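Local coordinates for protein putative RnfG subunit of electron transport complex (Thermotoga maritima, PDB 3DCZ) that is probably part of a membrane-bound, FMN-dependent complex that couples electron transfer to the movement of ions across the membrane, at residues S26-V31 and T99-F104; N114-I119 and R140-P145. All blocks are in the same frame, centred on the assembly; numbering follows the deposited sequence.

Contact 1. Residues S26-V31 and T99-F104; sequences SAIKFV and TVVACF
Val101 holds CG1 anti to its backbone N (chi1 178°) and turns its two methyls toward helix 26-31, while Val31, directed toward the strand, has CG1 anti to its carbonyl carbon (chi1 -62°), which leaves CG2 between N and carbonyl carbon. CG2 of Val101 meets CB of Ala27 at 3.8 Å. The other methyl, CG1, lies 4.0 Å from Val31 CG2, the two valine side chains crossing at about a right angle, and Ile28 CG1 brushes it more distantly. Val31 CG1 rests 3.8 Å from Val101 O. Further along, Val31 leans on the next inward-facing strand residue, with its CB 3.7 Å from Cys103 CB. The last step is tight: Val31 O comes within 3.1 Å of Cys103 CB, and Cys103 SG stands 3.6 Å from the same oxygen. The axes of the two short segments approach to 7.8 Å and run 32° from parallel; one turn from Ala27 to Val31 follows the strand from Val101 to Cys103. Ala102 turns away, toward Leu195 and Met198 of helix 188-206, so the strand is packed on both faces, as a central layer between helices. All the touching residues are buried. The chemistry is that of an aliphatic interface: between these two segments contact is largely apolar, while Val31 O, the carbonyl at the closest approach, accepts a hydrogen bond from Asn114 ND2, a polar tie to the next strand.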
ATOM      1  N   SER A  26      11.513   1.051   8.237  1.00 17.38           N
ATOM      2  CA  SER A  26      11.085   2.445   8.124  0.50 16.08           C
ATOM      3  C   SER A  26       9.791   2.553   7.298  1.00 16.68           C
ATOM      4  O   SER A  26       8.852   3.278   7.656  1.00 16.08           O
ATOM      5  CB  SER A  26      12.196   3.270   7.476  0.50 17.70           C
ATOM      6  OG  SER A  26      11.746   4.571   7.156  0.50 18.46           O
ATOM      7  N   ALA A  27       9.739   1.828   6.180  1.00 15.51           N
ATOM      8  CA  ALA A  27       8.552   1.798   5.321  1.00 14.67           C
ATOM      9  C   ALA A  27       7.334   1.236   6.023  1.00 14.18           C
ATOM     10  O   ALA A  27       6.219   1.752   5.866  1.00 14.04           O
ATOM     11  CB  ALA A  27       8.818   1.025   3.997  1.00 14.90           C
ATOM     12  N   ILE A  28       7.520   0.141   6.769  1.00 14.18           N
ATOM     13  CA  ILE A  28       6.394  -0.471   7.455  1.00 15.17           C
ATOM     14  C   ILE A  28       5.867   0.494   8.522  1.00 13.65           C
ATOM     15  O   ILE A  28       4.653   0.661   8.675  1.00 13.47           O
ATOM     16  CB  ILE A  28       6.815  -1.800   8.068  1.00 15.58           C
ATOM     17  CG1 ILE A  28       7.144  -2.765   6.940  1.00 12.53           C
ATOM     18  CG2 ILE A  28       5.702  -2.371   9.021  1.00 14.68           C
ATOM     19  CD1 ILE A  28       7.764  -4.126   7.420  1.00 15.03           C
ATOM     20  N   LYS A  29       6.768   1.137   9.240  1.00 13.08           N
ATOM     21  CA  LYS A  29       6.371   2.158  10.230  1.00 14.93           C
ATOM     22  C   LYS A  29       5.604   3.289   9.542  1.00 15.03           C
ATOM     23  O   LYS A  29       4.533   3.711  10.019  1.00 15.09           O
ATOM     24  CB  LYS A  29       7.604   2.736  10.942  1.00 15.30           C
ATOM     25  CG  LYS A  29       8.257   1.799  11.924  1.00 14.94           C
ATOM     26  CD  LYS A  29       9.551   2.384  12.489  1.00 17.24           C
ATOM     27  CE  LYS A  29      10.138   1.504  13.543  1.00 20.09           C
ATOM     28  NZ  LYS A  29      11.289   2.210  14.148  1.00 22.30           N
ATOM     29  N   PHE A  30       6.116   3.757   8.400  1.00 13.78           N
ATOM     30  CA  PHE A  30       5.463   4.867   7.708  1.00 13.98           C
ATOM     31  C   PHE A  30       4.022   4.543   7.317  1.00 12.80           C
ATOM     32  O   PHE A  30       3.099   5.350   7.556  1.00 13.45           O
ATOM     33  CB  PHE A  30       6.220   5.266   6.447  1.00 13.06           C
ATOM     34  CG  PHE A  30       5.528   6.352   5.692  1.00 13.71           C
ATOM     35  CD1 PHE A  30       5.682   7.672   6.060  1.00 12.96           C
ATOM     36  CD2 PHE A  30       4.689   6.059   4.622  1.00 13.48           C
ATOM     37  CE1 PHE A  30       5.035   8.652   5.400  1.00 16.71           C
ATOM     38  CE2 PHE A  30       3.987   7.030   3.982  1.00 16.60           C
ATOM     39  CZ  PHE A  30       4.194   8.363   4.346  1.00 15.61           C
ATOM     40  N   VAL A  31       3.807   3.336   6.768  1.00 13.58           N
ATOM     41  CA  VAL A  31       2.475   2.995   6.250  1.00 14.10           C
ATOM     42  C   VAL A  31       1.469   2.708   7.360  1.00 14.88           C
ATOM     43  O   VAL A  31       0.244   2.599   7.120  1.00 14.01           O
ATOM     44  CB  VAL A  31       2.524   1.846   5.196  1.00 14.11           C
ATOM     45  CG1 VAL A  31       3.375   2.311   3.950  1.00 15.05           C
ATOM     46  CG2 VAL A  31       3.050   0.576   5.787  1.00 15.11           C
ATOM     47  N   THR A  99      10.604  -2.046  -4.440  1.00 16.34           N
ATOM     48  CA  THR A  99       9.509  -2.711  -3.790  1.00 14.60           C
ATOM     49  C   THR A  99       8.494  -1.660  -3.304  1.00 16.14           C
ATOM     50  O   THR A  99       8.885  -0.623  -2.754  1.00 17.88           O
ATOM     51  CB  THR A  99       9.974  -3.515  -2.548  1.00 15.72           C
ATOM     52  OG1 THR A  99      10.883  -4.534  -2.980  1.00 16.34           O
ATOM     53  CG2 THR A  99       8.799  -4.179  -1.831  1.00 18.79           C
ATOM     54  N   VAL A 100       7.211  -1.958  -3.456  1.00 14.92           N
ATOM     55  CA  VAL A 100       6.163  -1.078  -2.947  1.00 13.90           C
ATOM     56  C   VAL A 100       5.603  -1.705  -1.639  1.00 15.14           C
ATOM     57  O   VAL A 100       5.157  -2.864  -1.672  1.00 16.60           O
ATOM     58  CB  VAL A 100       4.965  -0.962  -3.929  1.00 17.47           C
ATOM     59  CG1 VAL A 100       3.924   0.028  -3.361  1.00 18.90           C
ATOM     60  CG2 VAL A 100       5.428  -0.524  -5.320  1.00 23.35           C
ATOM     61  N   VAL A 101       5.619  -0.950  -0.533  1.00 13.89           N
ATOM     62  CA  VAL A 101       5.088  -1.401   0.773  1.00 13.28           C
ATOM     63  C   VAL A 101       3.755  -0.676   0.939  1.00 13.32           C
ATOM     64  O   VAL A 101       3.634   0.502   0.588  1.00 13.10           O
ATOM     65  CB  VAL A 101       6.061  -1.030   1.948  1.00 12.43           C
ATOM     66  CG1 VAL A 101       5.461  -1.452   3.281  1.00 15.25           C
ATOM     67  CG2 VAL A 101       7.455  -1.694   1.675  1.00 14.58           C
ATOM     68  N   ALA A 102       2.746  -1.364   1.419  1.00 14.17           N
ATOM     69  CA  ALA A 102       1.428  -0.762   1.586  1.00 12.88           C
ATOM     70  C   ALA A 102       0.717  -1.337   2.784  1.00 15.03           C
ATOM     71  O   ALA A 102       0.942  -2.481   3.140  1.00 13.73           O
ATOM     72  CB  ALA A 102       0.580  -0.919   0.329  1.00 14.44           C
ATOM     73  N   CYS A 103      -0.148  -0.524   3.374  1.00 13.28           N
ATOM     74  CA  CYS A 103      -0.962  -0.899   4.516  1.00 13.69           C
ATOM     75  C   CYS A 103      -2.434  -0.781   4.106  1.00 14.28           C
ATOM     76  O   CYS A 103      -2.891   0.254   3.614  1.00 13.45           O
ATOM     77  CB  CYS A 103      -0.718   0.040   5.722  1.00 15.10           C
ATOM     78  SG  CYS A 103      -1.894  -0.267   7.071  1.00 15.49           S
ATOM     79  N   PHE A 104      -3.164  -1.878   4.307  1.00 12.98           N
ATOM     80  CA  PHE A 104      -4.589  -1.957   4.068  1.00 15.01           C
ATOM     81  C   PHE A 104      -5.256  -2.192   5.414  1.00 15.57           C
ATOM     82  O   PHE A 104      -4.774  -2.958   6.233  1.00 15.73           O
ATOM     83  CB  PHE A 104      -4.942  -3.127   3.142  1.00 15.57           C
ATOM     84  CG  PHE A 104      -4.406  -2.972   1.754  1.00 14.04           C
ATOM     85  CD1 PHE A 104      -3.097  -3.341   1.426  1.00 15.12           C
ATOM     86  CD2 PHE A 104      -5.220  -2.479   0.748  1.00 14.32           C
ATOM     87  CE1 PHE A 104      -2.591  -3.146   0.133  1.00 17.35           C
ATOM     88  CE2 PHE A 104      -4.718  -2.344  -0.575  1.00 14.67           C
ATOM     89  CZ  PHE A 104      -3.390  -2.677  -0.865  1.00 13.96           C
TER

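Contact 2. Residues N114-I119 and R140-P145; sequences NSVRVI and RFFPVP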
ATOM      1  N   ASN A 114      -4.590   2.425   3.354  1.00 14.25           N
ATOM      2  CA  ASN A 114      -4.189   3.480   4.290  1.00 13.78           C
ATOM      3  C   ASN A 114      -3.024   4.289   3.792  1.00 13.74           C
ATOM      4  O   ASN A 114      -3.033   5.502   3.911  1.00 14.46           O
ATOM      5  CB  ASN A 114      -3.831   2.862   5.640  1.00 13.85           C
ATOM      6  CG  ASN A 114      -3.508   3.899   6.719  1.00 14.98           C
ATOM      7  OD1 ASN A 114      -4.424   4.591   7.193  1.00 17.22           O
ATOM      8  ND2 ASN A 114      -2.215   3.991   7.149  1.00 14.88           N
ATOM      9  N   SER A 115      -1.972   3.609   3.329  1.00 13.54           N
ATOM     10  CA  SER A 115      -0.722   4.277   3.005  1.00 11.60           C
ATOM     11  C   SER A 115       0.181   3.410   2.192  1.00 13.45           C
ATOM     12  O   SER A 115       0.010   2.209   2.125  1.00 15.95           O
ATOM     13  CB  SER A 115      -0.020   4.751   4.278  1.00 12.78           C
ATOM     14  OG  SER A 115       1.171   5.465   4.062  1.00 13.19           O
ATOM     15  N   VAL A 116       1.126   4.045   1.544  1.00 12.81           N
ATOM     16  CA  VAL A 116       2.028   3.405   0.600  1.00 14.07           C
ATOM     17  C   VAL A 116       3.399   4.030   0.743  1.00 13.53           C
ATOM     18  O   VAL A 116       3.500   5.253   0.952  1.00 16.28           O
ATOM     19  CB  VAL A 116       1.559   3.685  -0.874  1.00 15.39           C
ATOM     20  CG1 VAL A 116       2.487   3.043  -1.870  1.00 15.87           C
ATOM     21  CG2 VAL A 116       0.121   3.262  -1.070  1.00 16.09           C
ATOM     22  N   ARG A 117       4.448   3.218   0.593  1.00 13.27           N
ATOM     23  CA  ARG A 117       5.823   3.730   0.522  0.50 15.16           C
ATOM     24  C   ARG A 117       6.564   2.908  -0.513  1.00 16.09           C
ATOM     25  O   ARG A 117       6.662   1.694  -0.363  1.00 15.71           O
ATOM     26  CB  ARG A 117       6.520   3.602   1.878  0.50 16.49           C
ATOM     27  CG  ARG A 117       8.011   3.951   1.856  0.50 19.18           C
ATOM     28  CD  ARG A 117       8.239   5.444   1.878  0.50 27.01           C
ATOM     29  NE  ARG A 117       8.626   5.898   3.220  0.50 23.51           N
ATOM     30  CZ  ARG A 117       8.374   7.102   3.726  0.50 27.28           C
ATOM     31  NH1 ARG A 117       7.685   8.017   3.039  0.50 26.49           N
ATOM     32  NH2 ARG A 117       8.787   7.376   4.963  0.50 20.70           N
ATOM     33  N   VAL A 118       7.101   3.570  -1.524  1.00 16.12           N
ATOM     34  CA  VAL A 118       7.858   2.914  -2.570  1.00 16.60           C
ATOM     35  C   VAL A 118       9.303   2.982  -2.127  1.00 20.06           C
ATOM     36  O   VAL A 118       9.815   4.079  -1.831  1.00 20.25           O
ATOM     37  CB  VAL A 118       7.637   3.643  -3.944  1.00 17.32           C
ATOM     38  CG1 VAL A 118       8.365   2.908  -5.030  1.00 22.53           C
ATOM     39  CG2 VAL A 118       6.147   3.721  -4.273  1.00 19.93           C
ATOM     40  N   ILE A 119       9.972   1.829  -2.051  1.00 17.16           N
ATOM     41  CA  ILE A 119      11.397   1.778  -1.684  1.00 17.33           C
ATOM     42  C   ILE A 119      12.208   1.503  -2.940  1.00 17.08           C
ATOM     43  O   ILE A 119      12.021   0.514  -3.623  1.00 19.23           O
ATOM     44  CB  ILE A 119      11.742   0.677  -0.651  1.00 18.38           C
ATOM     45  CG1 ILE A 119      10.888   0.772   0.610  1.00 22.19           C
ATOM     46  CG2 ILE A 119      13.185   0.810  -0.227  1.00 17.18           C
ATOM     47  CD1 ILE A 119      10.936  -0.494   1.424  1.00 19.32           C
ATOM     48  N   ARG A 140      -0.178  11.103  -3.407  1.00 16.76           N
ATOM     49  CA  ARG A 140      -1.267  11.063  -4.387  1.00 16.66           C
ATOM     50  C   ARG A 140      -1.940   9.682  -4.413  1.00 17.83           C
ATOM     51  O   ARG A 140      -3.070   9.567  -4.899  1.00 17.27           O
ATOM     52  CB  ARG A 140      -0.762  11.410  -5.799  1.00 17.82           C
ATOM     53  CG  ARG A 140      -0.194  12.820  -5.961  1.00 23.59           C
ATOM     54  CD  ARG A 140      -1.266  13.846  -5.735  1.00 22.05           C
ATOM     55  NE  ARG A 140      -0.837  15.223  -6.029  1.00 25.16           N
ATOM     56  CZ  ARG A 140      -0.885  15.813  -7.223  1.00 25.16           C
ATOM     57  NH1 ARG A 140      -1.303  15.177  -8.302  1.00 24.35           N
ATOM     58  NH2 ARG A 140      -0.489  17.072  -7.335  1.00 25.27           N
ATOM     59  N   PHE A 141      -1.253   8.677  -3.866  1.00 16.76           N
ATOM     60  CA  PHE A 141      -1.705   7.273  -3.952  1.00 14.15           C
ATOM     61  C   PHE A 141      -2.556   6.811  -2.749  1.00 15.83           C
ATOM     62  O   PHE A 141      -3.068   5.689  -2.748  1.00 15.70           O
ATOM     63  CB  PHE A 141      -0.501   6.334  -4.077  1.00 14.88           C
ATOM     64  CG  PHE A 141       0.227   6.429  -5.378  1.00 17.93           C
ATOM     65  CD1 PHE A 141       1.062   7.507  -5.635  1.00 21.07           C
ATOM     66  CD2 PHE A 141       0.091   5.463  -6.343  1.00 17.49           C
ATOM     67  CE1 PHE A 141       1.769   7.602  -6.832  1.00 24.09           C
ATOM     68  CE2 PHE A 141       0.780   5.560  -7.538  1.00 18.12           C
ATOM     69  CZ  PHE A 141       1.612   6.614  -7.775  1.00 19.17           C
ATOM     70  N   PHE A 142      -2.679   7.623  -1.704  1.00 15.20           N
ATOM     71  CA  PHE A 142      -3.413   7.204  -0.509  1.00 13.02           C
ATOM     72  C   PHE A 142      -3.948   8.373   0.293  1.00 15.72           C
ATOM     73  O   PHE A 142      -3.448   9.489   0.162  1.00 15.99           O
ATOM     74  CB  PHE A 142      -2.504   6.382   0.389  1.00 13.10           C
ATOM     75  CG  PHE A 142      -1.298   7.130   0.855  1.00 13.83           C
ATOM     76  CD1 PHE A 142      -1.317   7.875   2.020  1.00 15.45           C
ATOM     77  CD2 PHE A 142      -0.115   7.023   0.168  1.00 13.41           C
ATOM     78  CE1 PHE A 142      -0.155   8.510   2.458  1.00 14.31           C
ATOM     79  CE2 PHE A 142       1.017   7.659   0.599  1.00 13.84           C
ATOM     80  CZ  PHE A 142       0.999   8.393   1.747  1.00 13.52           C
ATOM     81  N   PRO A 143      -4.960   8.129   1.127  1.00 13.35           N
ATOM     82  CA  PRO A 143      -5.687   6.888   1.328  1.00 14.84           C
ATOM     83  C   PRO A 143      -6.722   6.695   0.197  1.00 15.06           C
ATOM     84  O   PRO A 143      -7.086   7.668  -0.493  1.00 15.17           O
ATOM     85  CB  PRO A 143      -6.360   7.101   2.681  1.00 17.36           C
ATOM     86  CG  PRO A 143      -6.608   8.552   2.745  1.00 16.14           C
ATOM     87  CD  PRO A 143      -5.522   9.212   1.952  1.00 16.05           C
ATOM     88  N   VAL A 144      -7.219   5.467   0.054  1.00 13.03           N
ATOM     89  CA  VAL A 144      -8.291   5.151  -0.888  1.00 13.39           C
ATOM     90  C   VAL A 144      -9.339   4.332  -0.147  1.00 13.87           C
ATOM     91  O   VAL A 144      -9.008   3.321   0.507  1.00 12.91           O
ATOM     92  CB  VAL A 144      -7.768   4.392  -2.134  1.00 11.60           C
ATOM     93  CG1 VAL A 144      -8.948   3.954  -3.035  1.00 14.80           C
ATOM     94  CG2 VAL A 144      -6.718   5.260  -2.962  1.00 13.50           C
ATOM     95  N   PRO A 145     -10.615   4.748  -0.219  1.00 12.23           N
ATOM     96  CA  PRO A 145     -11.646   4.030   0.522  1.00 14.20           C
ATOM     97  C   PRO A 145     -12.012   2.702  -0.178  1.00 13.99           C
ATOM     98  O   PRO A 145     -11.593   2.432  -1.301  1.00 14.54           O
ATOM     99  CB  PRO A 145     -12.803   5.018   0.535  1.00 16.94           C
ATOM    100  CG  PRO A 145     -12.613   5.852  -0.689  1.00 16.92           C
ATOM    101  CD  PRO A 145     -11.154   5.892  -0.979  1.00 14.71           C
TER
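Phe142 lays one face of its ring against the backbone of Ser115 and Val116, joining edge strand 110-120 of the antiparallel sheet to the loop leading into helix 146-151, within the FMN-binding domain. Ser115 CA sits 3.9 Å from the ring centroid and 24° off the normal, a CH-pi contact, while Val116 N lies over the same face, 3.5 Å from CD2. Ser115 OG is above the plane too, offset toward the rim, 3.7 Å from both CE1 and CZ. CG takes the crowded position between N and carbonyl carbon (chi1 60°), which puts it against Ser115 CA. On the CD2-CE2 side of the ring, CE2 is 3.5 Å from Val116 O and CD2 3.9 Å from Val116 CB. Packing is looser at the two neighbours of Phe142. Phe141 touches Val116 CG2 through CB alone, at 4.3 Å, its ring leading off toward helix 188-206; Pro143, on the partly exposed side and after a cis peptide bond, offers its CB to Asn114 O at 3.9 Å. That oxygen is buried without a partner in the model. Asn114 and Ser115 form a classic beta bulge opposite Cys103. An alanine in place of Phe142 would probably leave the backbone of Ser115 and Val116 without aromatic cover and open a gap between strand and loop. CH-pi and apolar contacts thus probably seat the loop here, alongside the backbone bond of Val144 with Leu113.

In the fold
From the N terminus, helix 22-31 comes first; helix 44-54 and strands 59-64, 67-77 and 83-90 follow before strand 98-107 returns to it, and contact 1 closes this long loop. The chain then turns directly into strand 110-120, the outermost on that side of the antiparallel sheet, and contact 2 closes a shorter loop, part of it unmodelled, that leads to helix 146-151. The two closures are in series, neither enclosing nor crossing the other. They meet through the neighbouring strands, where Cys103 O probably bonds to Asn114 N, and Phe30 packs on Ser115. Together they tie the N-terminal helix, the sheet and the loop beyond its edge strand.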